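Local coordinates for protein prephenate dehydrogenase (Corynebacterium glutamicum ATCC 13032, PDB 3KTD) that probably catalyses the NAD(P)+-dependent oxidative decarboxylation of prephenate to 4-hydroxyphenylpyruvate on the way to tyrosine, at residues C12-G17 and A60-A65; I72-P77 and N95-V100; S83-V88 and R114-R119; S123-G128 and A145-T150. All coordinates share one frame; numbering follows the deposited sequence.

Contact 1 (C12-G17 and A60-A65); sequences CILGLG and ATLQRA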
loop_
_atom_site.group_PDB
_atom_site.type_symbol
_atom_site.label_atom_id
_atom_site.label_comp_id
_atom_site.label_asym_id
_atom_site.label_seq_id
_atom_site.Cartn_x
_atom_site.Cartn_y
_atom_site.Cartn_z
ATOM N N CYS A 12 -31.489 -15.636 5.059
ATOM C CA CYS A 12 -31.445 -15.489 6.523
ATOM C C CYS A 12 -30.002 -15.229 7.008
ATOM O O CYS A 12 -29.193 -16.160 7.086
ATOM C CB CYS A 12 -32.016 -16.745 7.182
ATOM S SG CYS A 12 -31.996 -16.759 8.987
ATOM N N ILE A 13 -29.694 -13.974 7.350
ATOM C CA ILE A 13 -28.318 -13.576 7.716
ATOM C C ILE A 13 -28.038 -13.668 9.223
ATOM O O ILE A 13 -28.683 -12.991 10.027
ATOM C CB ILE A 13 -27.998 -12.136 7.244
ATOM C CG1 ILE A 13 -28.257 -11.981 5.747
ATOM C CG2 ILE A 13 -26.546 -11.800 7.532
ATOM C CD1 ILE A 13 -28.247 -10.564 5.261
ATOM N N LEU A 14 -27.071 -14.503 9.595
ATOM C CA LEU A 14 -26.691 -14.672 10.991
ATOM C C LEU A 14 -25.418 -13.862 11.241
ATOM O O LEU A 14 -24.336 -14.182 10.730
ATOM C CB LEU A 14 -26.509 -16.151 11.322
ATOM C CG LEU A 14 -27.765 -16.942 11.734
ATOM C CD1 LEU A 14 -29.061 -16.417 11.118
ATOM C CD2 LEU A 14 -27.575 -18.431 11.420
ATOM N N GLY A 15 -25.561 -12.800 12.027
ATOM C CA GLY A 15 -24.489 -11.841 12.230
ATOM C C GLY A 15 -24.749 -10.673 11.299
ATOM O O GLY A 15 -24.845 -10.861 10.077
ATOM N N LEU A 16 -24.875 -9.475 11.875
ATOM C CA LEU A 16 -25.192 -8.272 11.112
ATOM C C LEU A 16 -24.191 -7.150 11.336
ATOM O O LEU A 16 -24.553 -6.063 11.788
ATOM C CB LEU A 16 -26.618 -7.803 11.436
ATOM C CG LEU A 16 -27.698 -8.780 10.967
ATOM C CD1 LEU A 16 -29.097 -8.378 11.443
ATOM C CD2 LEU A 16 -27.647 -8.906 9.449
ATOM N N GLY A 17 -22.932 -7.428 11.002
ATOM C CA GLY A 17 -21.857 -6.430 11.049
ATOM C C GLY A 17 -21.572 -5.864 9.665
ATOM O O GLY A 17 -22.456 -5.815 8.813
ATOM N N ALA A 60 -35.150 -18.567 17.732
ATOM C CA ALA A 60 -36.357 -18.193 16.993
ATOM C C ALA A 60 -36.056 -18.006 15.512
ATOM O O ALA A 60 -36.834 -18.450 14.658
ATOM C CB ALA A 60 -36.981 -16.937 17.570
ATOM N N THR A 61 -34.921 -17.367 15.213
ATOM C CA THR A 61 -34.526 -17.109 13.832
ATOM C C THR A 61 -34.327 -18.407 13.068
ATOM O O THR A 61 -34.829 -18.552 11.955
ATOM C CB THR A 61 -33.237 -16.273 13.749
ATOM O OG1 THR A 61 -33.443 -15.006 14.384
ATOM C CG2 THR A 61 -32.836 -16.042 12.297
ATOM N N LEU A 62 -33.607 -19.348 13.669
ATOM C CA LEU A 62 -33.332 -20.633 13.025
ATOM C C LEU A 62 -34.595 -21.478 12.850
ATOM O O LEU A 62 -34.717 -22.206 11.864
ATOM C CB LEU A 62 -32.268 -21.406 13.806
ATOM C CG LEU A 62 -30.866 -20.783 13.793
ATOM C CD1 LEU A 62 -29.950 -21.435 14.823
ATOM C CD2 LEU A 62 -30.245 -20.874 12.408
ATOM N N GLN A 63 -35.528 -21.379 13.798
ATOM C CA GLN A 63 -36.810 -22.088 13.704
ATOM C C GLN A 63 -37.573 -21.641 12.452
ATOM O O GLN A 63 -38.098 -22.463 11.700
ATOM C CB GLN A 63 -37.654 -21.839 14.956
ATOM C CG GLN A 63 -38.982 -22.612 14.959
ATOM C CD GLN A 63 -39.818 -22.371 16.215
ATOM O OE1 GLN A 63 -39.951 -21.237 16.689
ATOM N NE2 GLN A 63 -40.401 -23.445 16.748
ATOM N N ARG A 64 -37.614 -20.325 12.254
ATOM C CA ARG A 64 -38.262 -19.690 11.109
ATOM C C ARG A 64 -37.486 -19.981 9.838
ATOM O O ARG A 64 -38.071 -20.236 8.789
ATOM C CB ARG A 64 -38.335 -18.172 11.333
ATOM C CG ARG A 64 -38.849 -17.353 10.151
ATOM C CD ARG A 64 -38.847 -15.868 10.485
ATOM N NE ARG A 64 -38.932 -15.014 9.299
ATOM C CZ ARG A 64 -38.848 -13.682 9.319
ATOM N NH1 ARG A 64 -38.672 -13.022 10.463
ATOM N NH2 ARG A 64 -38.936 -12.998 8.186
ATOM N N ALA A 65 -36.161 -19.924 9.933
ATOM C CA ALA A 65 -35.316 -20.204 8.787
ATOM C C ALA A 65 -35.624 -21.605 8.295
ATOM O O ALA A 65 -35.751 -21.829 7.090
ATOM C CB ALA A 65 -33.851 -20.070 9.154
#
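The sulfur of Cys12 touches two methyl groups of helix 58-67: SG is 3.5 Å from CG2 of Thr61 and 3.8 Å from CB of Ala65, one helical turn further on. Cys12 places its SG anti to the backbone N (chi1 178°), which carries the sulfur from strand 11-14 out toward the helix. Two residues along the same strand face, Leu14 splits its branches. Its CD1 approaches CG2 of Thr61 at 4.0 Å, the two side chains running antiparallel alongside each other, while its CD2 meets CD2 of Leu62 at 3.8 Å, the chains roughly perpendicular. Thr61 presents only its methyl to the strand because chi1 (-61°) turns OG1 back along the helix, where it is hydrogen-bonded to the carbonyl O of Asp57; a beta-branched residue with one polar and one apolar arm suits this place. Ala65, with a single methyl, suits the site next to the sulfur. Outward, Leu84 and Val88 of helix 78-91 border Leu14 and Leu62, and Phe35 of the neighbouring strand covers Cys12. With every touching group apolar or nearly so, strand and helix of the Rossmann fold meet here by apolar packing, governed by shape and burial rather than bond direction.

Contact 2 (I72-P77 and N95-V100); sequences IVLAVP and NGFTDV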
loop_
_atom_site.group_PDB
_atom_site.type_symbol
_atom_site.label_atom_id
_atom_site.label_comp_id
_atom_site.label_asym_id
_atom_site.label_seq_id
_atom_site.Cartn_x
_atom_site.Cartn_y
_atom_site.Cartn_z
ATOM N N ILE A 72 -29.175 -19.705 4.614
ATOM C CA ILE A 72 -28.599 -19.115 5.821
ATOM C C ILE A 72 -27.181 -18.609 5.557
ATOM O O ILE A 72 -26.313 -19.379 5.146
ATOM C CB ILE A 72 -28.543 -20.133 6.975
ATOM C CG1 ILE A 72 -29.939 -20.670 7.293
ATOM C CG2 ILE A 72 -27.935 -19.504 8.216
ATOM C CD1 ILE A 72 -29.977 -21.628 8.477
ATOM N N VAL A 73 -26.937 -17.323 5.793
ATOM C CA VAL A 73 -25.602 -16.763 5.612
ATOM C C VAL A 73 -24.935 -16.623 6.975
ATOM O O VAL A 73 -25.428 -15.898 7.840
ATOM C CB VAL A 73 -25.654 -15.381 4.929
ATOM C CG1 VAL A 73 -24.262 -14.766 4.873
ATOM C CG2 VAL A 73 -26.248 -15.486 3.534
ATOM N N LEU A 74 -23.829 -17.328 7.184
ATOM C CA LEU A 74 -23.102 -17.193 8.439
ATOM C C LEU A 74 -22.108 -16.054 8.251
ATOM O O LEU A 74 -20.997 -16.257 7.767
ATOM C CB LEU A 74 -22.412 -18.499 8.840
ATOM C CG LEU A 74 -23.288 -19.758 8.825
ATOM C CD1 LEU A 74 -22.559 -20.907 9.520
ATOM C CD2 LEU A 74 -24.633 -19.521 9.476
ATOM N N ALA A 75 -22.551 -14.852 8.624
ATOM C CA ALA A 75 -21.784 -13.611 8.484
ATOM C C ALA A 75 -21.085 -13.269 9.796
ATOM O O ALA A 75 -21.323 -12.218 10.399
ATOM C CB ALA A 75 -22.713 -12.473 8.057
ATOM N N VAL A 76 -20.214 -14.171 10.225
ATOM C CA VAL A 76 -19.480 -14.020 11.473
ATOM C C VAL A 76 -17.989 -14.273 11.254
ATOM O O VAL A 76 -17.589 -14.762 10.193
ATOM C CB VAL A 76 -20.040 -14.980 12.530
ATOM C CG1 VAL A 76 -21.500 -14.631 12.837
ATOM C CG2 VAL A 76 -19.911 -16.417 12.061
ATOM N N PRO A 77 -17.147 -13.905 12.236
ATOM C CA PRO A 77 -15.709 -14.186 12.095
ATOM C C PRO A 77 -15.395 -15.668 12.270
ATOM O O PRO A 77 -16.177 -16.398 12.879
ATOM C CB PRO A 77 -15.073 -13.365 13.220
ATOM C CG PRO A 77 -16.165 -13.156 14.214
ATOM C CD PRO A 77 -17.429 -13.071 13.420
ATOM N N ASN A 95 -31.689 -27.029 6.021
ATOM C CA ASN A 95 -31.474 -25.777 5.294
ATOM C C ASN A 95 -30.120 -25.703 4.607
ATOM O O ASN A 95 -29.136 -26.237 5.111
ATOM C CB ASN A 95 -31.584 -24.576 6.233
ATOM C CG ASN A 95 -32.949 -24.419 6.797
ATOM O OD1 ASN A 95 -33.439 -25.301 7.497
ATOM N ND2 ASN A 95 -33.595 -23.306 6.489
ATOM N N GLY A 96 -30.080 -25.044 3.455
ATOM C CA GLY A 96 -28.816 -24.737 2.788
ATOM C C GLY A 96 -28.161 -23.547 3.486
ATOM O O GLY A 96 -28.855 -22.759 4.141
ATOM N N PHE A 97 -26.839 -23.409 3.365
ATOM C CA PHE A 97 -26.153 -22.305 4.022
ATOM C C PHE A 97 -24.766 -21.990 3.465
ATOM O O PHE A 97 -24.084 -22.859 2.931
ATOM C CB PHE A 97 -26.045 -22.578 5.526
ATOM C CG PHE A 97 -25.191 -23.749 5.862
ATOM C CD1 PHE A 97 -25.726 -25.035 5.869
ATOM C CD2 PHE A 97 -23.841 -23.576 6.164
ATOM C CE1 PHE A 97 -24.929 -26.134 6.178
ATOM C CE2 PHE A 97 -23.035 -24.661 6.470
ATOM C CZ PHE A 97 -23.579 -25.947 6.480
ATOM N N THR A 98 -24.349 -20.735 3.630
ATOM C CA THR A 98 -23.052 -20.275 3.162
ATOM C C THR A 98 -22.370 -19.415 4.221
ATOM O O THR A 98 -23.021 -18.954 5.152
ATOM C CB THR A 98 -23.193 -19.490 1.853
ATOM O OG1 THR A 98 -21.895 -19.146 1.357
ATOM C CG2 THR A 98 -24.031 -18.238 2.049
ATOM N N ASP A 99 -21.059 -19.228 4.087
ATOM C CA ASP A 99 -20.284 -18.407 5.019
ATOM C C ASP A 99 -19.611 -17.263 4.263
ATOM O O ASP A 99 -19.726 -17.179 3.051
ATOM C CB ASP A 99 -19.223 -19.243 5.733
ATOM C CG ASP A 99 -18.005 -19.510 4.868
ATOM O OD1 ASP A 99 -18.145 -20.187 3.832
ATOM O OD2 ASP A 99 -16.903 -19.051 5.238
ATOM N N VAL A 100 -18.892 -16.401 4.974
ATOM C CA VAL A 100 -18.239 -15.243 4.346
ATOM C C VAL A 100 -16.749 -15.083 4.706
ATOM O O VAL A 100 -16.133 -14.064 4.399
ATOM C CB VAL A 100 -18.968 -13.976 4.747
ATOM C CG1 VAL A 100 -20.440 -14.078 4.353
ATOM C CG2 VAL A 100 -18.801 -13.744 6.239
#
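A beta-alpha-beta unit of the nucleotide-binding domain, strand 71-74, helix 78-91 and strand 97-99, brings its two strands side by side here as parallel neighbours. Their backbones are joined by three hydrogen bonds. Ile72 uses both its backbone N-H and its carbonyl: its N donates to Gly96 O (3.1 Å), approaching from above the carbonyl plane, and its O receives Thr98 N at 2.8 Å, almost along the C=O axis. Leu74 N then reaches Thr98 O at 2.7 Å, nearly straight at 174°. Side chains alternate between the faces. On one, Ile72 CB packs against Phe97 CB at 3.8 Å, and CD1 of Ile72 extends to CB of Asn95. Phe97 takes the crowded position between N and carbonyl carbon (chi1 65°), and its ring turns off toward Leu85 and Met116. On the other face Val73 and Thr98 run alongside, CG2 to CG2 at 3.8 Å; OG1 of Thr98 turns to the carbonyl O of Val121, so the threonine serves both the apolar layer and the next strand. Beta-branched Ile72, Val73 and Thr98 suit these extended, buried positions. Further along, in the loop, Val100 puts its CG1 3.9 Å from CG1 of Val73, roughly perpendicular to it, and its CG2 3.7 Å from CA of Ala75. Such parallel pairing, with the connecting helix packed on one face, is typical of the Rossmann fold.

Contact 3 (S83-V88 and R114-R119); sequences SLLDAV and RNMQHR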
loop_
_atom_site.group_PDB
_atom_site.type_symbol
_atom_site.label_atom_id
_atom_site.label_comp_id
_atom_site.label_asym_id
_atom_site.label_seq_id
_atom_site.Cartn_x
_atom_site.Cartn_y
_atom_site.Cartn_z
ATOM N N SER A 83 -19.579 -22.592 16.418
ATOM C CA SER A 83 -20.760 -22.538 17.256
ATOM C C SER A 83 -22.005 -22.278 16.405
ATOM O O SER A 83 -23.079 -22.772 16.720
ATOM C CB SER A 83 -20.619 -21.503 18.373
ATOM O OG SER A 83 -20.797 -20.192 17.894
ATOM N N LEU A 84 -21.858 -21.507 15.335
ATOM C CA LEU A 84 -22.984 -21.249 14.431
ATOM C C LEU A 84 -23.281 -22.476 13.552
ATOM O O LEU A 84 -24.428 -22.713 13.183
ATOM C CB LEU A 84 -22.740 -19.996 13.576
ATOM C CG LEU A 84 -23.247 -18.647 14.105
ATOM C CD1 LEU A 84 -24.755 -18.533 13.915
ATOM C CD2 LEU A 84 -22.877 -18.408 15.560
ATOM N N LEU A 85 -22.253 -23.249 13.215
ATOM C CA LEU A 85 -22.465 -24.485 12.476
ATOM C C LEU A 85 -23.250 -25.438 13.360
ATOM O O LEU A 85 -24.257 -25.979 12.943
ATOM C CB LEU A 85 -21.143 -25.128 12.068
ATOM C CG LEU A 85 -20.446 -24.551 10.840
ATOM C CD1 LEU A 85 -19.040 -25.127 10.717
ATOM C CD2 LEU A 85 -21.253 -24.814 9.584
ATOM N N ASP A 86 -22.790 -25.615 14.594
ATOM C CA ASP A 86 -23.471 -26.469 15.562
ATOM C C ASP A 86 -24.894 -25.994 15.829
ATOM O O ASP A 86 -25.801 -26.814 16.009
ATOM C CB ASP A 86 -22.684 -26.546 16.872
ATOM C CG ASP A 86 -21.371 -27.302 16.727
ATOM O OD1 ASP A 86 -21.200 -28.028 15.733
ATOM O OD2 ASP A 86 -20.498 -27.169 17.607
ATOM N N ALA A 87 -25.099 -24.681 15.842
ATOM C CA ALA A 87 -26.433 -24.123 16.065
ATOM C C ALA A 87 -27.376 -24.446 14.907
ATOM O O ALA A 87 -28.546 -24.735 15.120
ATOM C CB ALA A 87 -26.352 -22.615 16.274
ATOM N N VAL A 88 -26.848 -24.383 13.687
ATOM C CA VAL A 88 -27.617 -24.637 12.469
ATOM C C VAL A 88 -27.923 -26.127 12.299
ATOM O O VAL A 88 -29.048 -26.504 11.953
ATOM C CB VAL A 88 -26.854 -24.115 11.221
ATOM C CG1 VAL A 88 -27.459 -24.675 9.930
ATOM C CG2 VAL A 88 -26.839 -22.603 11.211
ATOM N N ARG A 114 -18.779 -32.387 10.501
ATOM C CA ARG A 114 -20.150 -32.422 11.005
ATOM C C ARG A 114 -21.136 -32.985 9.967
ATOM O O ARG A 114 -22.351 -32.964 10.181
ATOM C CB ARG A 114 -20.560 -31.005 11.455
ATOM C CG ARG A 114 -19.818 -30.542 12.704
ATOM C CD ARG A 114 -19.873 -29.032 12.977
ATOM N NE ARG A 114 -19.005 -28.688 14.115
ATOM C CZ ARG A 114 -17.671 -28.572 14.057
ATOM N NH1 ARG A 114 -17.018 -28.759 12.910
ATOM N NH2 ARG A 114 -16.975 -28.274 15.152
ATOM N N ASN A 115 -20.608 -33.492 8.852
ATOM C CA ASN A 115 -21.421 -34.069 7.765
ATOM C C ASN A 115 -22.497 -33.133 7.210
ATOM O O ASN A 115 -23.603 -33.556 6.892
ATOM C CB ASN A 115 -22.021 -35.405 8.208
ATOM C CG ASN A 115 -20.967 -36.460 8.380
ATOM O OD1 ASN A 115 -20.288 -36.831 7.420
ATOM N ND2 ASN A 115 -20.805 -36.944 9.604
HETATM N N MSE A 116 -22.130 -31.860 7.072
HETATM C CA MSE A 116 -23.035 -30.820 6.587
HETATM C C MSE A 116 -22.707 -30.411 5.158
HETATM O O MSE A 116 -23.321 -29.491 4.621
HETATM C CB MSE A 116 -22.975 -29.608 7.515
HETATM C CG MSE A 116 -23.446 -29.898 8.946
HETATM SE SE MSE A 116 -23.077 -28.465 10.235
HETATM C CE MSE A 116 -24.377 -27.149 9.655
ATOM N N GLN A 117 -21.769 -31.119 4.527
ATOM C CA GLN A 117 -21.337 -30.777 3.165
ATOM C C GLN A 117 -22.432 -30.872 2.094
ATOM O O GLN A 117 -22.335 -30.226 1.063
ATOM C CB GLN A 117 -20.079 -31.545 2.734
ATOM C CG GLN A 117 -20.173 -33.057 2.742
ATOM C CD GLN A 117 -19.806 -33.656 4.075
ATOM O OE1 GLN A 117 -20.071 -33.066 5.114
ATOM N NE2 GLN A 117 -19.200 -34.833 4.056
ATOM N N HIS A 118 -23.477 -31.647 2.338
ATOM C CA HIS A 118 -24.580 -31.738 1.382
ATOM C C HIS A 118 -25.474 -30.484 1.391
ATOM O O HIS A 118 -26.330 -30.346 0.531
ATOM C CB HIS A 118 -25.401 -33.022 1.612
ATOM C CG HIS A 118 -24.661 -34.282 1.259
ATOM N ND1 HIS A 118 -23.985 -35.039 2.192
ATOM C CD2 HIS A 118 -24.472 -34.903 0.069
ATOM C CE1 HIS A 118 -23.421 -36.076 1.596
ATOM N NE2 HIS A 118 -23.698 -36.014 0.307
ATOM N N ARG A 119 -25.262 -29.564 2.332
ATOM C CA ARG A 119 -26.073 -28.332 2.415
ATOM C C ARG A 119 -25.268 -27.016 2.398
ATOM O O ARG A 119 -25.838 -25.943 2.571
ATOM C CB ARG A 119 -26.911 -28.374 3.692
ATOM C CG ARG A 119 -27.955 -29.471 3.721
ATOM C CD ARG A 119 -29.113 -29.149 2.792
ATOM N NE ARG A 119 -30.046 -30.271 2.674
ATOM C CZ ARG A 119 -30.025 -31.190 1.708
ATOM N NH1 ARG A 119 -29.134 -31.142 0.719
ATOM N NH2 ARG A 119 -30.918 -32.165 1.722
#
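In the Rossmann domain, helix 105-113 ends in a Schellman motif with Asn115, at positive phi, as its C-prime residue, and helix 78-91 packs on the turn that follows. Two side chains, one either side of Asn115, reach across to helix 78-91. Met116 (selenomethionine) sends its chain toward Leu85 and bends at its last torsion (chi3 72°). The side chain slants across those of Leu85 and Val88, its CE touching CD2 of Leu85 at 3.9 Å and CG1 of Val88 at 4.0 Å; closer still is the carbonyl O of Leu85, 3.5 Å from CE. A long, flexible apolar chain suits this buried position between helix and turn. Arg114 runs extended from CG to NE, its CD passing 4.2 Å from CB of Leu85, and lies roughly perpendicular to Asp86. NH1 of its guanidinium donates to Ala110 O. Asp86 sits at the partly exposed border of the contact, where a charged residue can pair without losing all its solvent. Carboxylate and guanidinium planes are turned 35° apart. In the salt bridge OD1 alone of Asp86 bonds NE of Arg114, through its syn lone pair and nearly in the guanidinium plane, at 2.8 Å and with the N-H...O angle bent to 139°.

Contact 4 (S123-G128 and A145-T150); sequences SHPMAG and AVWVVT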
loop_
_atom_site.group_PDB
_atom_site.type_symbol
_atom_site.label_atom_id
_atom_site.label_comp_id
_atom_site.label_asym_id
_atom_site.label_seq_id
_atom_site.Cartn_x
_atom_site.Cartn_y
_atom_site.Cartn_z
ATOM N N SER A 123 -18.489 -19.257 0.573
ATOM C CA SER A 123 -18.341 -18.022 -0.147
ATOM C C SER A 123 -17.441 -17.056 0.599
ATOM O O SER A 123 -17.250 -17.164 1.799
ATOM C CB SER A 123 -19.697 -17.401 -0.420
ATOM O OG SER A 123 -20.024 -16.454 0.573
ATOM N N HIS A 124 -16.883 -16.116 -0.139
ATOM C CA HIS A 124 -15.976 -15.127 0.421
ATOM C C HIS A 124 -16.051 -13.836 -0.376
ATOM O O HIS A 124 -15.604 -13.818 -1.512
ATOM C CB HIS A 124 -14.537 -15.662 0.409
ATOM C CG HIS A 124 -13.509 -14.660 0.837
ATOM N ND1 HIS A 124 -12.215 -14.672 0.363
ATOM C CD2 HIS A 124 -13.591 -13.605 1.685
ATOM C CE1 HIS A 124 -11.540 -13.677 0.912
ATOM N NE2 HIS A 124 -12.354 -13.011 1.713
ATOM N N PRO A 125 -16.646 -12.772 0.197
ATOM C CA PRO A 125 -16.595 -11.450 -0.447
ATOM C C PRO A 125 -15.259 -10.763 -0.202
ATOM O O PRO A 125 -14.721 -10.844 0.905
ATOM C CB PRO A 125 -17.708 -10.673 0.260
ATOM C CG PRO A 125 -17.870 -11.338 1.568
ATOM C CD PRO A 125 -17.601 -12.787 1.318
HETATM N N MSE A 126 -14.719 -10.087 -1.211
HETATM C CA MSE A 126 -13.476 -9.339 -1.028
HETATM C C MSE A 126 -13.800 -7.971 -0.416
HETATM O O MSE A 126 -13.227 -6.954 -0.812
HETATM C CB MSE A 126 -12.725 -9.153 -2.349
HETATM C CG MSE A 126 -12.412 -10.421 -3.112
HETATM SE SE MSE A 126 -11.600 -11.855 -2.090
HETATM C CE MSE A 126 -10.078 -10.882 -1.301
ATOM N N ALA A 127 -14.707 -7.951 0.562
ATOM C CA ALA A 127 -15.103 -6.721 1.237
ATOM C C ALA A 127 -14.032 -6.312 2.250
ATOM O O ALA A 127 -12.899 -6.820 2.219
ATOM C CB ALA A 127 -16.426 -6.905 1.918
ATOM N N GLY A 128 -14.396 -5.397 3.149
ATOM C CA GLY A 128 -13.460 -4.848 4.132
ATOM C C GLY A 128 -13.085 -5.769 5.284
ATOM O O GLY A 128 -12.933 -6.983 5.100
ATOM N N ALA A 145 -17.428 -5.636 -6.606
ATOM C CA ALA A 145 -16.481 -6.334 -5.737
ATOM C C ALA A 145 -16.527 -7.801 -6.102
ATOM O O ALA A 145 -17.561 -8.289 -6.563
ATOM C CB ALA A 145 -16.850 -6.153 -4.284
ATOM N N VAL A 146 -15.418 -8.507 -5.902
ATOM C CA VAL A 146 -15.391 -9.936 -6.171
ATOM C C VAL A 146 -16.033 -10.677 -5.007
ATOM O O VAL A 146 -15.811 -10.341 -3.854
ATOM C CB VAL A 146 -13.962 -10.486 -6.340
ATOM C CG1 VAL A 146 -14.010 -12.021 -6.535
ATOM C CG2 VAL A 146 -13.232 -9.798 -7.484
ATOM N N TRP A 147 -16.840 -11.681 -5.325
ATOM C CA TRP A 147 -17.456 -12.545 -4.323
ATOM C C TRP A 147 -17.152 -13.968 -4.768
ATOM O O TRP A 147 -17.729 -14.453 -5.737
ATOM C CB TRP A 147 -18.970 -12.292 -4.259
ATOM C CG TRP A 147 -19.701 -12.927 -3.096
ATOM C CD1 TRP A 147 -19.674 -14.235 -2.733
ATOM C CD2 TRP A 147 -20.620 -12.281 -2.194
ATOM N NE1 TRP A 147 -20.484 -14.440 -1.642
ATOM C CE2 TRP A 147 -21.083 -13.261 -1.297
ATOM C CE3 TRP A 147 -21.084 -10.970 -2.051
ATOM C CZ2 TRP A 147 -21.981 -12.976 -0.265
ATOM C CZ3 TRP A 147 -21.989 -10.688 -1.023
ATOM C CH2 TRP A 147 -22.418 -11.684 -0.146
ATOM N N VAL A 148 -16.225 -14.629 -4.087
ATOM C CA VAL A 148 -15.913 -16.009 -4.416
ATOM C C VAL A 148 -17.046 -16.934 -3.944
ATOM O O VAL A 148 -17.569 -16.772 -2.842
ATOM C CB VAL A 148 -14.587 -16.473 -3.787
ATOM C CG1 VAL A 148 -14.348 -17.969 -4.066
ATOM C CG2 VAL A 148 -13.429 -15.618 -4.300
ATOM N N VAL A 149 -17.435 -17.869 -4.804
ATOM C CA VAL A 149 -18.385 -18.918 -4.445
ATOM C C VAL A 149 -17.737 -20.259 -4.765
ATOM O O VAL A 149 -17.294 -20.481 -5.887
ATOM C CB VAL A 149 -19.710 -18.789 -5.204
ATOM C CG1 VAL A 149 -20.577 -20.013 -4.957
ATOM C CG2 VAL A 149 -20.421 -17.527 -4.782
ATOM N N THR A 150 -17.685 -21.148 -3.781
ATOM C CA THR A 150 -17.036 -22.440 -3.955
ATOM C C THR A 150 -17.925 -23.481 -4.631
ATOM O O THR A 150 -19.127 -23.280 -4.807
ATOM C CB THR A 150 -16.560 -22.990 -2.617
ATOM O OG1 THR A 150 -17.688 -23.136 -1.743
ATOM C CG2 THR A 150 -15.530 -22.046 -2.001
#
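Strand 146-149 is inserted antiparallel between strands 120-125 and 181-184 of the Rossmann sheet, and it pairs here with the first of them. His124 and Val148 form the hydrogen-bonded pair. His124 N donates to Val148 O at 2.9 Å, in the carbonyl plane and on a lone pair, while Val148 N returns to His124 O at 2.8 Å from above the carbonyl plane. Beyond Pro125, which has no N-H to give, Met126 N takes up the pairing with Val146 O at 2.9 Å, nearly straight at 170°. Proline fits here because its position is a non-hydrogen-bonded one, paired with Trp147. The side chain of His124 leads away from the pair, and its ND1 is hydrogen-bonded to NE2 of His190. Met126 (selenomethionine) lies beside Val146, with CG 3.6 Å from CB of Val146. Leu222 of the second subunit packs on Met126 and Val148, so the side of the pair bearing His124 and Val148 meets that subunit. On the other face, Pro125 CB lies over the six-membered ring of Trp147 in a CH-pi contact, 4.3 Å from its centroid. With Trp147 CG anti to the backbone N (chi1 -169°), the indole brings NE1-H to Ser123. OG of Ser123 donates to the carbonyl O of Asp99 and accepts from Trp147 NE1 at 3.0 Å, a weak bond bent to 143°.

How the contacts relate
From the N terminus, contact 1 closes first, bringing helix 58-67 back onto strand 11-14 across 42 intervening residues. The chain then enters strand 71-74 and opens contact 2, which the return of strand 97-99 closes. Contact 3 crosses it: its helical segment 83-88 lies within the loop of contact 2, and its partner 114-119, which closes contact 3, follows after that loop has closed. Contact 4 comes last in series, opening soon after 114-119 and closing when strand 146-149 returns after 16 intervening residues; it shares the sheet with contacts 1 and 2. Together they tie the parallel part of the sheet, helices covering one face, and antiparallel strand 146-149.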